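Local coordinates for protein DNA polymerase (Pyrobaculum calidifontis, PDB 5MDN) that probably catalyses the template-directed growth of DNA from deoxyribonucleoside triphosphates as a family B DNA polymerase, at residues 112-117 with 262-267; 285-290 with 297-302; 291-296 with 334-339. All coordinates share one frame; numbering follows the deposited sequence.

Interaction 1. Residues 112-117 with 262-267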
ATOM      1  N   ASP A 112      23.328   1.949   3.625  1.00 65.95           N
ATOM      2  CA  ASP A 112      22.111   2.750   3.555  1.00 63.48           C
ATOM      3  C   ASP A 112      20.950   2.118   4.320  1.00 55.16           C
ATOM      4  O   ASP A 112      19.786   2.330   3.972  1.00 55.25           O
ATOM      5  CB  ASP A 112      21.714   2.985   2.100  1.00 68.52           C
ATOM      6  CG  ASP A 112      21.423   1.696   1.361  1.00 74.98           C
ATOM      7  OD1 ASP A 112      22.066   0.672   1.675  1.00 76.19           O
ATOM      8  OD2 ASP A 112      20.547   1.706   0.471  1.00 82.69           O
ATOM      9  N   ILE A 113      21.241   1.342   5.359  1.00 50.45           N
ATOM     10  CA  ILE A 113      20.197   0.706   6.157  1.00 50.75           C
ATOM     11  C   ILE A 113      19.900   1.620   7.340  1.00 50.75           C
ATOM     12  O   ILE A 113      20.797   1.937   8.129  1.00 53.19           O
ATOM     13  CB  ILE A 113      20.616  -0.697   6.628  1.00 50.04           C
ATOM     14  CG1 ILE A 113      20.416  -1.758   5.531  1.00 50.95           C
ATOM     15  CG2 ILE A 113      19.844  -1.101   7.879  1.00 49.74           C
ATOM     16  CD1 ILE A 113      21.220  -1.548   4.267  1.00 52.29           C
ATOM     17  N   ARG A 114      18.648   2.065   7.453  1.00 54.01           N
ATOM     18  CA  ARG A 114      18.290   3.006   8.507  1.00 53.49           C
ATOM     19  C   ARG A 114      18.511   2.375   9.879  1.00 51.69           C
ATOM     20  O   ARG A 114      18.307   1.174  10.076  1.00 51.86           O
ATOM     21  CB  ARG A 114      16.848   3.495   8.337  1.00 53.95           C
ATOM     22  CG  ARG A 114      15.763   2.492   8.622  1.00 55.59           C
ATOM     23  CD  ARG A 114      14.399   3.109   8.326  1.00 55.87           C
ATOM     24  NE  ARG A 114      14.163   3.246   6.890  1.00 55.29           N
ATOM     25  CZ  ARG A 114      13.218   2.592   6.223  1.00 54.23           C
ATOM     26  NH1 ARG A 114      12.409   1.760   6.866  1.00 49.32           N
ATOM     27  NH2 ARG A 114      13.079   2.768   4.917  1.00 53.49           N
ATOM     28  N   TYR A 115      18.952   3.209  10.822  1.00 48.42           N
ATOM     29  CA  TYR A 115      19.610   2.725  12.031  1.00 51.12           C
ATOM     30  C   TYR A 115      18.700   1.829  12.869  1.00 52.94           C
ATOM     31  O   TYR A 115      19.105   0.735  13.280  1.00 53.54           O
ATOM     32  CB  TYR A 115      20.113   3.919  12.843  1.00 51.42           C
ATOM     33  CG  TYR A 115      20.811   3.559  14.133  1.00 50.87           C
ATOM     34  CD1 TYR A 115      21.994   2.832  14.123  1.00 50.17           C
ATOM     35  CD2 TYR A 115      20.316   3.987  15.357  1.00 51.08           C
ATOM     36  CE1 TYR A 115      22.646   2.510  15.297  1.00 49.99           C
ATOM     37  CE2 TYR A 115      20.966   3.676  16.536  1.00 51.02           C
ATOM     38  CZ  TYR A 115      22.128   2.937  16.501  1.00 50.36           C
ATOM     39  OH  TYR A 115      22.774   2.625  17.676  1.00 51.00           O
ATOM     40  N   TYR A 116      17.470   2.272  13.151  1.00 47.84           N
ATOM     41  CA  TYR A 116      16.622   1.475  14.035  1.00 52.20           C
ATOM     42  C   TYR A 116      16.119   0.195  13.375  1.00 50.33           C
ATOM     43  O   TYR A 116      15.720  -0.735  14.085  1.00 48.84           O
ATOM     44  CB  TYR A 116      15.451   2.311  14.566  1.00 58.87           C
ATOM     45  CG  TYR A 116      14.387   2.696  13.562  1.00 65.08           C
ATOM     46  CD1 TYR A 116      14.629   3.661  12.593  1.00 69.91           C
ATOM     47  CD2 TYR A 116      13.123   2.119  13.610  1.00 67.82           C
ATOM     48  CE1 TYR A 116      13.650   4.023  11.687  1.00 72.51           C
ATOM     49  CE2 TYR A 116      12.139   2.474  12.709  1.00 69.91           C
ATOM     50  CZ  TYR A 116      12.407   3.426  11.749  1.00 72.11           C
ATOM     51  OH  TYR A 116      11.432   3.785  10.847  1.00 77.36           O
ATOM     52  N   MET A 117      16.129   0.118  12.041  1.00 52.91           N
ATOM     53  CA  MET A 117      15.895  -1.163  11.380  1.00 52.25           C
ATOM     54  C   MET A 117      17.127  -2.058  11.463  1.00 51.33           C
ATOM     55  O   MET A 117      17.003  -3.280  11.601  1.00 50.67           O
ATOM     56  CB  MET A 117      15.489  -0.948   9.924  1.00 51.59           C
ATOM     57  CG  MET A 117      14.093  -0.380   9.735  1.00 53.20           C
ATOM     58  SD  MET A 117      12.806  -1.446  10.404  1.00 56.87           S
ATOM     59  CE  MET A 117      13.085  -2.945   9.466  1.00 58.73           C
ATOM     60  N   GLN A 262       7.017  13.922   9.755  1.00 44.55           N
ATOM     61  CA  GLN A 262       6.928  13.213   8.485  1.00 45.70           C
ATOM     62  C   GLN A 262       8.203  12.410   8.260  1.00 47.66           C
ATOM     63  O   GLN A 262       9.311  12.946   8.365  1.00 49.56           O
ATOM     64  CB  GLN A 262       6.704  14.187   7.329  1.00 48.18           C
ATOM     65  CG  GLN A 262       6.559  13.501   5.979  1.00 50.37           C
ATOM     66  CD  GLN A 262       6.017  14.421   4.902  1.00 54.40           C
ATOM     67  OE1 GLN A 262       6.721  14.759   3.951  1.00 57.91           O
ATOM     68  NE2 GLN A 262       4.757  14.821   5.038  1.00 57.26           N
ATOM     69  N   SER A 263       8.046  11.127   7.943  1.00 49.59           N
ATOM     70  CA  SER A 263       9.194  10.235   7.856  1.00 48.73           C
ATOM     71  C   SER A 263       9.210   9.437   6.556  1.00 50.39           C
ATOM     72  O   SER A 263       8.722   9.903   5.521  1.00 48.70           O
ATOM     73  CB  SER A 263       9.215   9.289   9.058  1.00 49.34           C
ATOM     74  OG  SER A 263      10.326   8.410   8.995  1.00 52.38           O
ATOM     75  N   VAL A 264       9.778   8.229   6.611  1.00 50.00           N
ATOM     76  CA  VAL A 264      10.013   7.449   5.404  1.00 48.74           C
ATOM     77  C   VAL A 264       8.690   7.045   4.750  1.00 47.40           C
ATOM     78  O   VAL A 264       7.651   6.911   5.413  1.00 44.00           O
ATOM     79  CB  VAL A 264      10.876   6.219   5.738  1.00 48.05           C
ATOM     80  CG1 VAL A 264      10.104   5.236   6.611  1.00 47.46           C
ATOM     81  CG2 VAL A 264      11.393   5.549   4.470  1.00 49.04           C
ATOM     82  N   TYR A 265       8.732   6.866   3.428  1.00 45.24           N
ATOM     83  CA  TYR A 265       7.584   6.573   2.572  1.00 45.38           C
ATOM     84  C   TYR A 265       6.515   7.656   2.627  1.00 44.99           C
ATOM     85  O   TYR A 265       5.385   7.427   2.178  1.00 44.77           O
ATOM     86  CB  TYR A 265       6.945   5.218   2.907  1.00 46.72           C
ATOM     87  CG  TYR A 265       7.925   4.110   3.205  1.00 48.58           C
ATOM     88  CD1 TYR A 265       8.818   3.665   2.240  1.00 49.15           C
ATOM     89  CD2 TYR A 265       7.937   3.488   4.446  1.00 50.76           C
ATOM     90  CE1 TYR A 265       9.709   2.645   2.510  1.00 50.59           C
ATOM     91  CE2 TYR A 265       8.821   2.468   4.725  1.00 50.40           C
ATOM     92  CZ  TYR A 265       9.704   2.050   3.755  1.00 51.34           C
ATOM     93  OH  TYR A 265      10.586   1.031   4.036  1.00 56.27           O
ATOM     94  N   GLY A 266       6.837   8.829   3.161  1.00 48.42           N
ATOM     95  CA  GLY A 266       5.826   9.834   3.405  1.00 48.66           C
ATOM     96  C   GLY A 266       4.906   9.539   4.567  1.00 47.08           C
ATOM     97  O   GLY A 266       3.944  10.284   4.778  1.00 49.45           O
ATOM     98  N   HIS A 267       5.166   8.476   5.325  1.00 47.54           N
ATOM     99  CA  HIS A 267       4.361   8.194   6.502  1.00 48.75           C
ATOM    100  C   HIS A 267       4.701   9.184   7.612  1.00 47.58           C
ATOM    101  O   HIS A 267       5.779   9.785   7.638  1.00 47.94           O
ATOM    102  CB  HIS A 267       4.577   6.757   6.980  1.00 47.87           C
ATOM    103  CG  HIS A 267       5.581   6.624   8.084  1.00 46.96           C
ATOM    104  ND1 HIS A 267       6.929   6.452   7.851  1.00 47.41           N
ATOM    105  CD2 HIS A 267       5.431   6.620   9.430  1.00 46.55           C
ATOM    106  CE1 HIS A 267       7.566   6.355   9.005  1.00 47.18           C
ATOM    107  NE2 HIS A 267       6.679   6.455   9.979  1.00 46.34           N
TER
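Arg114 starts out with CG between the backbone N and the carbonyl carbon (chi1 71°), and its chain then bends at chi3 to bring the guanidinium up to Val264 and Tyr265. On the other side, Tyr265 has CG anti to its carbonyl carbon, and its hydroxyl reaches toward the arginine. The receiving segment is the tip of a hairpin-like loop in the exonuclease domain, between strands 261-262 and 268-269. Tyr265 and Gly266 both have positive phi, as in a type I' turn, and the turn is closed by His267 N to Val264 O at 2.9 Å. The same carbonyl is gripped a second time, by His267 ND1 at 2.6 Å from Val264 O. Arg114 is the N-cap residue of helix 115-123.

Across the contact, Arg114 NH2 donates to Tyr265 OH at 3.2 Å with an N-H...O angle of 160°. The oxygen lies in the guanidinium plane, at its edge. NH1 of Arg114 adds a weak bond to Tyr265 OH at 3.4 Å. The guanidinium and tyrosine ring planes are 83° apart, close to perpendicular. Tyr265 OH also bonds to Asn372, and weakly to Trp376, so helix 370-384 helps fix the hydroxyl. Arg114 and Val264 both touch Gln364, the neighbour of the magnesium ligand Asp363; the Val264 side chain is about 8 Å from the bound magnesium ion.

Val264 sits in the angle between the two flat groups, one methyl over each. Its CG2 sits over the Tyr265 ring, 3.7 Å above the plane, and its CG1 lies 4.0 Å above the Arg114 guanidinium plane, over the centre.

Interaction 2. Residues 285-290 with 297-302; sequences FPEIKV and AEYFGV
Phe285 meets Phe300 ring to ring where the loop before helix 293-299 folds back against the end of that helix. The helix finishes in a Schellman motif: Gly301 has positive phi, Gly301 N bonds to Glu298 O, and Val302 N bonds to Ala297 O at 3.0 Å. The turn at this C-terminus carries Tyr299 and Phe300, the two rings that receive the loop.

The Phe285 and Phe300 rings lie 5.6 Å apart between centroids. The rings meet obliquely, with planes at 42°. CE2 of Phe285 comes nearest, 3.4 Å from Phe300 CZ.

Glu287 follows. Its CB packs on the hydroxyl end of Tyr299, 3.7 Å from Tyr299 OH. The glutamate chain crosses the tyrosine at about a right angle, and the carboxylate and ring planes are 74° apart. The polar ends are held by the polymerase part of the chain. Glu287 OE2 forms a salt bridge with Lys591, while Tyr299 has a cation-pi contact with Arg613 and a weak hydrogen bond to Asp615. A backbone hydrogen bond between Glu287 and Ile616 ties the loop to strand 614-617, so this corner joins the exonuclease and polymerase regions.

Ile288 is the buried residue of the contact. Its CG1 lies anti to the carbonyl carbon (chi1 -55°), and CD1 at its end touches both rings. CD1 of Ile288 is 4.2 Å from Phe300 CE1. The same methyl lies closer to the root of the tyrosine ring, 3.5 Å from Tyr299 CG.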
ATOM      1  N   PHE A 285      -5.300  -2.750  -3.527  1.00 67.44           N
ATOM      2  CA  PHE A 285      -6.412  -3.583  -3.975  1.00 66.24           C
ATOM      3  C   PHE A 285      -6.820  -3.206  -5.394  1.00 63.53           C
ATOM      4  O   PHE A 285      -7.353  -2.110  -5.618  1.00 61.99           O
ATOM      5  CB  PHE A 285      -7.611  -3.455  -3.031  1.00 66.64           C
ATOM      6  CG  PHE A 285      -7.306  -3.818  -1.605  1.00 69.70           C
ATOM      7  CD1 PHE A 285      -6.416  -4.836  -1.308  1.00 73.42           C
ATOM      8  CD2 PHE A 285      -7.929  -3.154  -0.563  1.00 71.29           C
ATOM      9  CE1 PHE A 285      -6.142  -5.174   0.004  1.00 72.31           C
ATOM     10  CE2 PHE A 285      -7.657  -3.487   0.752  1.00 71.79           C
ATOM     11  CZ  PHE A 285      -6.763  -4.500   1.034  1.00 70.80           C
ATOM     12  N   PRO A 286      -6.597  -4.080  -6.378  1.00 65.44           N
ATOM     13  CA  PRO A 286      -6.900  -3.732  -7.771  1.00 66.10           C
ATOM     14  C   PRO A 286      -8.373  -3.811  -8.140  1.00 67.93           C
ATOM     15  O   PRO A 286      -8.722  -3.474  -9.279  1.00 65.67           O
ATOM     16  CB  PRO A 286      -6.088  -4.769  -8.554  1.00 66.46           C
ATOM     17  CG  PRO A 286      -6.114  -5.972  -7.672  1.00 64.69           C
ATOM     18  CD  PRO A 286      -6.034  -5.440  -6.260  1.00 63.95           C
ATOM     19  N   GLU A 287      -9.245  -4.250  -7.230  1.00 66.42           N
ATOM     20  CA  GLU A 287     -10.657  -4.431  -7.554  1.00 66.47           C
ATOM     21  C   GLU A 287     -11.480  -3.150  -7.438  1.00 65.89           C
ATOM     22  O   GLU A 287     -12.533  -3.052  -8.077  1.00 67.31           O
ATOM     23  CB  GLU A 287     -11.268  -5.501  -6.644  1.00 67.36           C
ATOM     24  CG  GLU A 287     -10.476  -6.797  -6.567  1.00 70.97           C
ATOM     25  CD  GLU A 287      -9.879  -7.024  -5.190  1.00 75.15           C
ATOM     26  OE1 GLU A 287      -8.985  -6.249  -4.793  1.00 78.03           O
ATOM     27  OE2 GLU A 287     -10.313  -7.969  -4.498  1.00 73.58           O
ATOM     28  N   ILE A 288     -11.031  -2.173  -6.647  1.00 63.65           N
ATOM     29  CA  ILE A 288     -11.937  -1.133  -6.165  1.00 65.62           C
ATOM     30  C   ILE A 288     -12.109  -0.016  -7.194  1.00 70.84           C
ATOM     31  O   ILE A 288     -13.208   0.532  -7.346  1.00 79.88           O
ATOM     32  CB  ILE A 288     -11.431  -0.591  -4.817  1.00 65.26           C
ATOM     33  CG1 ILE A 288     -11.253  -1.731  -3.805  1.00 64.51           C
ATOM     34  CG2 ILE A 288     -12.376   0.479  -4.285  1.00 66.92           C
ATOM     35  CD1 ILE A 288     -12.411  -1.899  -2.841  1.00 63.32           C
ATOM     36  N   LYS A 289     -11.028   0.355  -7.889  1.00 77.10           N
ATOM     37  CA  LYS A 289     -11.053   1.247  -9.050  1.00 78.13           C
ATOM     38  C   LYS A 289     -11.280   2.718  -8.702  1.00 76.68           C
ATOM     39  O   LYS A 289     -10.950   3.598  -9.504  1.00 78.24           O
ATOM     40  CB  LYS A 289     -12.104   0.768 -10.064  1.00 79.77           C
ATOM     41  CG  LYS A 289     -13.176   1.783 -10.440  1.00 83.90           C
ATOM     42  CD  LYS A 289     -13.117   2.105 -11.925  1.00 87.59           C
ATOM     43  CE  LYS A 289     -14.056   3.244 -12.278  1.00 87.31           C
ATOM     44  NZ  LYS A 289     -13.995   3.589 -13.725  1.00 85.99           N
ATOM     45  N   VAL A 290     -11.801   3.013  -7.510  1.00 75.72           N
ATOM     46  CA  VAL A 290     -12.089   4.399  -7.152  1.00 74.82           C
ATOM     47  C   VAL A 290     -11.443   4.751  -5.815  1.00 73.81           C
ATOM     48  O   VAL A 290     -10.740   5.763  -5.707  1.00 77.04           O
ATOM     49  CB  VAL A 290     -13.607   4.662  -7.125  1.00 76.25           C
ATOM     50  CG1 VAL A 290     -14.345   3.500  -6.474  1.00 76.44           C
ATOM     51  CG2 VAL A 290     -13.900   5.973  -6.410  1.00 75.81           C
ATOM     52  N   ALA A 297     -15.608   1.426   2.072  1.00 61.87           N
ATOM     53  CA  ALA A 297     -16.412   0.966   3.199  1.00 61.62           C
ATOM     54  C   ALA A 297     -17.520   0.023   2.748  1.00 63.98           C
ATOM     55  O   ALA A 297     -17.810  -0.974   3.421  1.00 63.25           O
ATOM     56  CB  ALA A 297     -17.003   2.165   3.940  1.00 61.59           C
ATOM     57  N   GLU A 298     -18.155   0.320   1.611  1.00 65.46           N
ATOM     58  CA  GLU A 298     -19.214  -0.546   1.105  1.00 67.10           C
ATOM     59  C   GLU A 298     -18.662  -1.887   0.638  1.00 67.75           C
ATOM     60  O   GLU A 298     -19.266  -2.936   0.900  1.00 75.73           O
ATOM     61  CB  GLU A 298     -19.959   0.145  -0.034  1.00 70.31           C
ATOM     62  CG  GLU A 298     -21.318  -0.466  -0.336  1.00 73.47           C
ATOM     63  CD  GLU A 298     -21.874  -0.020  -1.675  1.00 77.61           C
ATOM     64  OE1 GLU A 298     -21.938   1.204  -1.913  1.00 79.36           O
ATOM     65  OE2 GLU A 298     -22.250  -0.892  -2.488  1.00 80.83           O
ATOM     66  N   TYR A 299     -17.536  -1.872  -0.083  1.00 63.87           N
ATOM     67  CA  TYR A 299     -16.963  -3.113  -0.601  1.00 62.02           C
ATOM     68  C   TYR A 299     -16.692  -4.113   0.517  1.00 61.15           C
ATOM     69  O   TYR A 299     -16.989  -5.305   0.380  1.00 59.49           O
ATOM     70  CB  TYR A 299     -15.678  -2.816  -1.373  1.00 62.42           C
ATOM     71  CG  TYR A 299     -15.235  -3.943  -2.280  1.00 62.55           C
ATOM     72  CD1 TYR A 299     -15.831  -4.135  -3.521  1.00 63.08           C
ATOM     73  CD2 TYR A 299     -14.229  -4.818  -1.894  1.00 62.34           C
ATOM     74  CE1 TYR A 299     -15.433  -5.166  -4.353  1.00 63.32           C
ATOM     75  CE2 TYR A 299     -13.824  -5.850  -2.718  1.00 64.02           C
ATOM     76  CZ  TYR A 299     -14.431  -6.020  -3.947  1.00 64.48           C
ATOM     77  OH  TYR A 299     -14.030  -7.048  -4.770  1.00 62.09           O
ATOM     78  N   PHE A 300     -16.127  -3.647   1.628  1.00 63.02           N
ATOM     79  CA  PHE A 300     -15.836  -4.508   2.764  1.00 60.19           C
ATOM     80  C   PHE A 300     -17.019  -4.648   3.714  1.00 60.10           C
ATOM     81  O   PHE A 300     -16.889  -5.317   4.746  1.00 58.95           O
ATOM     82  CB  PHE A 300     -14.613  -3.981   3.524  1.00 57.76           C
ATOM     83  CG  PHE A 300     -13.326  -4.091   2.754  1.00 58.60           C
ATOM     84  CD1 PHE A 300     -13.017  -3.181   1.757  1.00 59.66           C
ATOM     85  CD2 PHE A 300     -12.429  -5.110   3.024  1.00 61.89           C
ATOM     86  CE1 PHE A 300     -11.836  -3.285   1.045  1.00 62.89           C
ATOM     87  CE2 PHE A 300     -11.248  -5.219   2.318  1.00 64.15           C
ATOM     88  CZ  PHE A 300     -10.951  -4.306   1.327  1.00 64.93           C
ATOM     89  N   GLY A 301     -18.156  -4.040   3.392  1.00 58.38           N
ATOM     90  CA  GLY A 301     -19.379  -4.276   4.140  1.00 61.97           C
ATOM     91  C   GLY A 301     -19.417  -3.706   5.540  1.00 65.19           C
ATOM     92  O   GLY A 301     -19.938  -4.360   6.453  1.00 70.86           O
ATOM     93  N   VAL A 302     -18.874  -2.508   5.742  1.00 62.86           N
ATOM     94  CA  VAL A 302     -18.925  -1.889   7.062  1.00 61.62           C
ATOM     95  C   VAL A 302     -20.033  -0.840   7.088  1.00 60.55           C
ATOM     96  O   VAL A 302     -20.624  -0.575   8.141  1.00 59.47           O
ATOM     97  CB  VAL A 302     -17.561  -1.289   7.463  1.00 60.80           C
ATOM     98  CG1 VAL A 302     -16.444  -2.288   7.197  1.00 61.14           C
ATOM     99  CG2 VAL A 302     -17.292   0.017   6.736  1.00 58.81           C
TER

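Interaction 3. Residues 291-296 with 334-339; sequences KTLDRV and LDDVRS
Asp336 receives the Leu293 side chain where helix 293-299 begins to pack against helix 326-356 in the exonuclease domain, a member of the RNase H-like clan. Asp336 CG lies anti to the carbonyl carbon, which puts the carboxylate beside Leu293 CD2. Leu293 CD2 is 3.7 Å from Asp336 OD1 and 3.6 Å from Asp336 O, a purely van der Waals contact. The polar end has its own partner: OD1 forms a salt bridge with Arg308. Asp336 also lies close to Asp169, a magnesium ligand seen in this protein. Its place is consistent with the Exo III acid of family B polymerases.

One turn on comes Ser339. Its CB meets the other branch of the leucine, 4.1 Å from Leu293 CD1, while Ser339 OG turns back to Asp335 O at 2.8 Å. That carbonyl also takes Ser339 N. Leu293 thus spreads its two methyls over successive turns of the long helix.

Behind Leu293, Thr292, at the N-cap position, links side chains of the first turn. Thr292 OG1 donates to Asp294 OD1 at 2.9 Å, from above the carboxylate plane, and receives Arg295 NH1, also at 2.9 Å.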
ATOM      1  N   LYS A 291     -11.695   3.935  -4.787  1.00 70.69           N
ATOM      2  CA  LYS A 291     -10.941   3.953  -3.530  1.00 66.87           C
ATOM      3  C   LYS A 291     -11.222   5.190  -2.677  1.00 62.65           C
ATOM      4  O   LYS A 291     -10.331   5.676  -1.978  1.00 62.21           O
ATOM      5  CB  LYS A 291      -9.437   3.811  -3.782  1.00 67.30           C
ATOM      6  CG  LYS A 291      -9.067   2.545  -4.533  1.00 69.02           C
ATOM      7  CD  LYS A 291      -7.574   2.450  -4.771  1.00 72.00           C
ATOM      8  CE  LYS A 291      -7.203   1.092  -5.345  1.00 70.71           C
ATOM      9  NZ  LYS A 291      -7.658   0.945  -6.757  1.00 69.93           N
ATOM     10  N   THR A 292     -12.442   5.716  -2.719  1.00 60.93           N
ATOM     11  CA  THR A 292     -12.857   6.669  -1.699  1.00 60.92           C
ATOM     12  C   THR A 292     -13.324   5.919  -0.455  1.00 61.85           C
ATOM     13  O   THR A 292     -13.702   4.746  -0.514  1.00 63.92           O
ATOM     14  CB  THR A 292     -13.971   7.584  -2.213  1.00 62.57           C
ATOM     15  OG1 THR A 292     -15.114   6.802  -2.573  1.00 64.74           O
ATOM     16  CG2 THR A 292     -13.496   8.376  -3.423  1.00 61.96           C
ATOM     17  N   LEU A 293     -13.273   6.609   0.690  1.00 58.37           N
ATOM     18  CA  LEU A 293     -13.646   5.986   1.960  1.00 59.57           C
ATOM     19  C   LEU A 293     -15.041   5.374   1.901  1.00 60.82           C
ATOM     20  O   LEU A 293     -15.253   4.241   2.345  1.00 57.12           O
ATOM     21  CB  LEU A 293     -13.559   7.010   3.093  1.00 59.52           C
ATOM     22  CG  LEU A 293     -14.037   6.558   4.478  1.00 60.20           C
ATOM     23  CD1 LEU A 293     -13.403   5.231   4.883  1.00 60.69           C
ATOM     24  CD2 LEU A 293     -13.752   7.626   5.523  1.00 60.67           C
ATOM     25  N   ASP A 294     -16.009   6.112   1.351  1.00 64.00           N
ATOM     26  CA  ASP A 294     -17.386   5.626   1.328  1.00 66.68           C
ATOM     27  C   ASP A 294     -17.529   4.387   0.451  1.00 69.45           C
ATOM     28  O   ASP A 294     -18.274   3.460   0.792  1.00 70.39           O
ATOM     29  CB  ASP A 294     -18.325   6.734   0.851  1.00 66.51           C
ATOM     30  CG  ASP A 294     -17.899   7.325  -0.477  1.00 68.83           C
ATOM     31  OD1 ASP A 294     -16.791   7.900  -0.545  1.00 72.60           O
ATOM     32  OD2 ASP A 294     -18.671   7.218  -1.454  1.00 68.24           O
ATOM     33  N   ARG A 295     -16.827   4.351  -0.683  1.00 67.96           N
ATOM     34  CA  ARG A 295     -16.959   3.219  -1.594  1.00 66.14           C
ATOM     35  C   ARG A 295     -16.140   2.015  -1.143  1.00 65.13           C
ATOM     36  O   ARG A 295     -16.556   0.874  -1.371  1.00 60.60           O
ATOM     37  CB  ARG A 295     -16.569   3.644  -3.009  1.00 65.22           C
ATOM     38  CG  ARG A 295     -17.519   4.677  -3.602  1.00 69.29           C
ATOM     39  CD  ARG A 295     -17.095   5.101  -4.994  1.00 74.71           C
ATOM     40  NE  ARG A 295     -17.986   6.107  -5.566  1.00 78.87           N
ATOM     41  CZ  ARG A 295     -17.882   7.412  -5.336  1.00 85.92           C
ATOM     42  NH1 ARG A 295     -16.921   7.873  -4.546  1.00 86.96           N
ATOM     43  NH2 ARG A 295     -18.735   8.256  -5.901  1.00 87.97           N
ATOM     44  N   VAL A 296     -14.984   2.239  -0.513  1.00 58.64           N
ATOM     45  CA  VAL A 296     -14.240   1.128   0.072  1.00 58.23           C
ATOM     46  C   VAL A 296     -14.995   0.555   1.264  1.00 57.91           C
ATOM     47  O   VAL A 296     -15.025  -0.664   1.472  1.00 57.39           O
ATOM     48  CB  VAL A 296     -12.820   1.578   0.463  1.00 57.23           C
ATOM     49  CG1 VAL A 296     -12.088   0.467   1.200  1.00 56.37           C
ATOM     50  CG2 VAL A 296     -12.042   1.988  -0.769  1.00 57.17           C
ATOM     51  N   LEU A 334     -19.373  11.837  11.122  1.00 67.76           N
ATOM     52  CA  LEU A 334     -19.502  10.640  11.954  1.00 70.22           C
ATOM     53  C   LEU A 334     -19.505   9.372  11.110  1.00 69.80           C
ATOM     54  O   LEU A 334     -18.895   8.367  11.492  1.00 68.05           O
ATOM     55  CB  LEU A 334     -20.769  10.696  12.811  1.00 72.32           C
ATOM     56  CG  LEU A 334     -20.751  11.420  14.161  1.00 72.96           C
ATOM     57  CD1 LEU A 334     -19.575  10.946  15.007  1.00 73.46           C
ATOM     58  CD2 LEU A 334     -20.736  12.925  14.012  1.00 73.52           C
ATOM     59  N   ASP A 335     -20.188   9.393   9.964  1.00 68.84           N
ATOM     60  CA  ASP A 335     -20.168   8.232   9.083  1.00 70.80           C
ATOM     61  C   ASP A 335     -18.773   7.974   8.527  1.00 65.97           C
ATOM     62  O   ASP A 335     -18.425   6.824   8.237  1.00 64.07           O
ATOM     63  CB  ASP A 335     -21.178   8.412   7.950  1.00 78.53           C
ATOM     64  CG  ASP A 335     -22.612   8.260   8.420  1.00 85.69           C
ATOM     65  OD1 ASP A 335     -22.829   7.604   9.462  1.00 88.39           O
ATOM     66  OD2 ASP A 335     -23.524   8.792   7.751  1.00 83.79           O
ATOM     67  N   ASP A 336     -17.967   9.025   8.364  1.00 66.50           N
ATOM     68  CA  ASP A 336     -16.572   8.839   7.977  1.00 63.82           C
ATOM     69  C   ASP A 336     -15.799   8.083   9.052  1.00 62.31           C
ATOM     70  O   ASP A 336     -15.187   7.044   8.782  1.00 61.00           O
ATOM     71  CB  ASP A 336     -15.919  10.194   7.697  1.00 64.65           C
ATOM     72  CG  ASP A 336     -16.239  10.726   6.314  1.00 67.17           C
ATOM     73  OD1 ASP A 336     -16.593   9.918   5.432  1.00 68.73           O
ATOM     74  OD2 ASP A 336     -16.127  11.952   6.104  1.00 73.18           O
ATOM     75  N   VAL A 337     -15.814   8.597  10.286  1.00 59.92           N
ATOM     76  CA  VAL A 337     -15.006   8.003  11.349  1.00 61.74           C
ATOM     77  C   VAL A 337     -15.544   6.633  11.750  1.00 61.99           C
ATOM     78  O   VAL A 337     -14.771   5.746  12.133  1.00 64.79           O
ATOM     79  CB  VAL A 337     -14.912   8.962  12.552  1.00 64.05           C
ATOM     80  CG1 VAL A 337     -16.248   9.072  13.281  1.00 65.63           C
ATOM     81  CG2 VAL A 337     -13.810   8.519  13.504  1.00 65.70           C
ATOM     82  N   ARG A 338     -16.862   6.426  11.669  1.00 63.40           N
ATOM     83  CA  ARG A 338     -17.409   5.101  11.947  1.00 60.82           C
ATOM     84  C   ARG A 338     -16.981   4.097  10.885  1.00 58.34           C
ATOM     85  O   ARG A 338     -16.704   2.933  11.199  1.00 57.55           O
ATOM     86  CB  ARG A 338     -18.933   5.163  12.055  1.00 63.30           C
ATOM     87  CG  ARG A 338     -19.427   5.613  13.423  1.00 66.28           C
ATOM     88  CD  ARG A 338     -20.744   6.369  13.338  1.00 70.84           C
ATOM     89  NE  ARG A 338     -21.544   6.203  14.550  1.00 75.63           N
ATOM     90  CZ  ARG A 338     -22.558   6.991  14.890  1.00 77.68           C
ATOM     91  NH1 ARG A 338     -22.897   8.011  14.113  1.00 75.09           N
ATOM     92  NH2 ARG A 338     -23.230   6.763  16.011  1.00 80.31           N
ATOM     93  N   SER A 339     -16.930   4.524   9.621  1.00 60.42           N
ATOM     94  CA  SER A 339     -16.398   3.661   8.571  1.00 60.70           C
ATOM     95  C   SER A 339     -14.904   3.416   8.762  1.00 58.73           C
ATOM     96  O   SER A 339     -14.417   2.303   8.530  1.00 58.13           O
ATOM     97  CB  SER A 339     -16.673   4.274   7.200  1.00 61.53           C
ATOM     98  OG  SER A 339     -18.063   4.328   6.935  1.00 62.41           O
TER

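How the interactions relate
Interactions 2 and 3 share helix 293-299. Interaction 3 packs its first turn on helix 326-356, and interaction 2 closes loop 285-290 against its far end. Their centres are 10 Å apart and they touch, with Ile288 CG2 on Val296 CG2 at 3.8 Å. Interaction 1 stands apart, about 16 Å from either by nearest atoms. Interaction 3 is the buried contact; interactions 1 and 2 lie at the surface. Chemistry follows place. The polar, arginine-led contact 112-117 with 262-267 lies near one magnesium site. Aromatic and aliphatic packing marks interaction 2, away from the annotated sites. In interaction 3 a leucine lies beside an acid close to the probable exonuclease metal site.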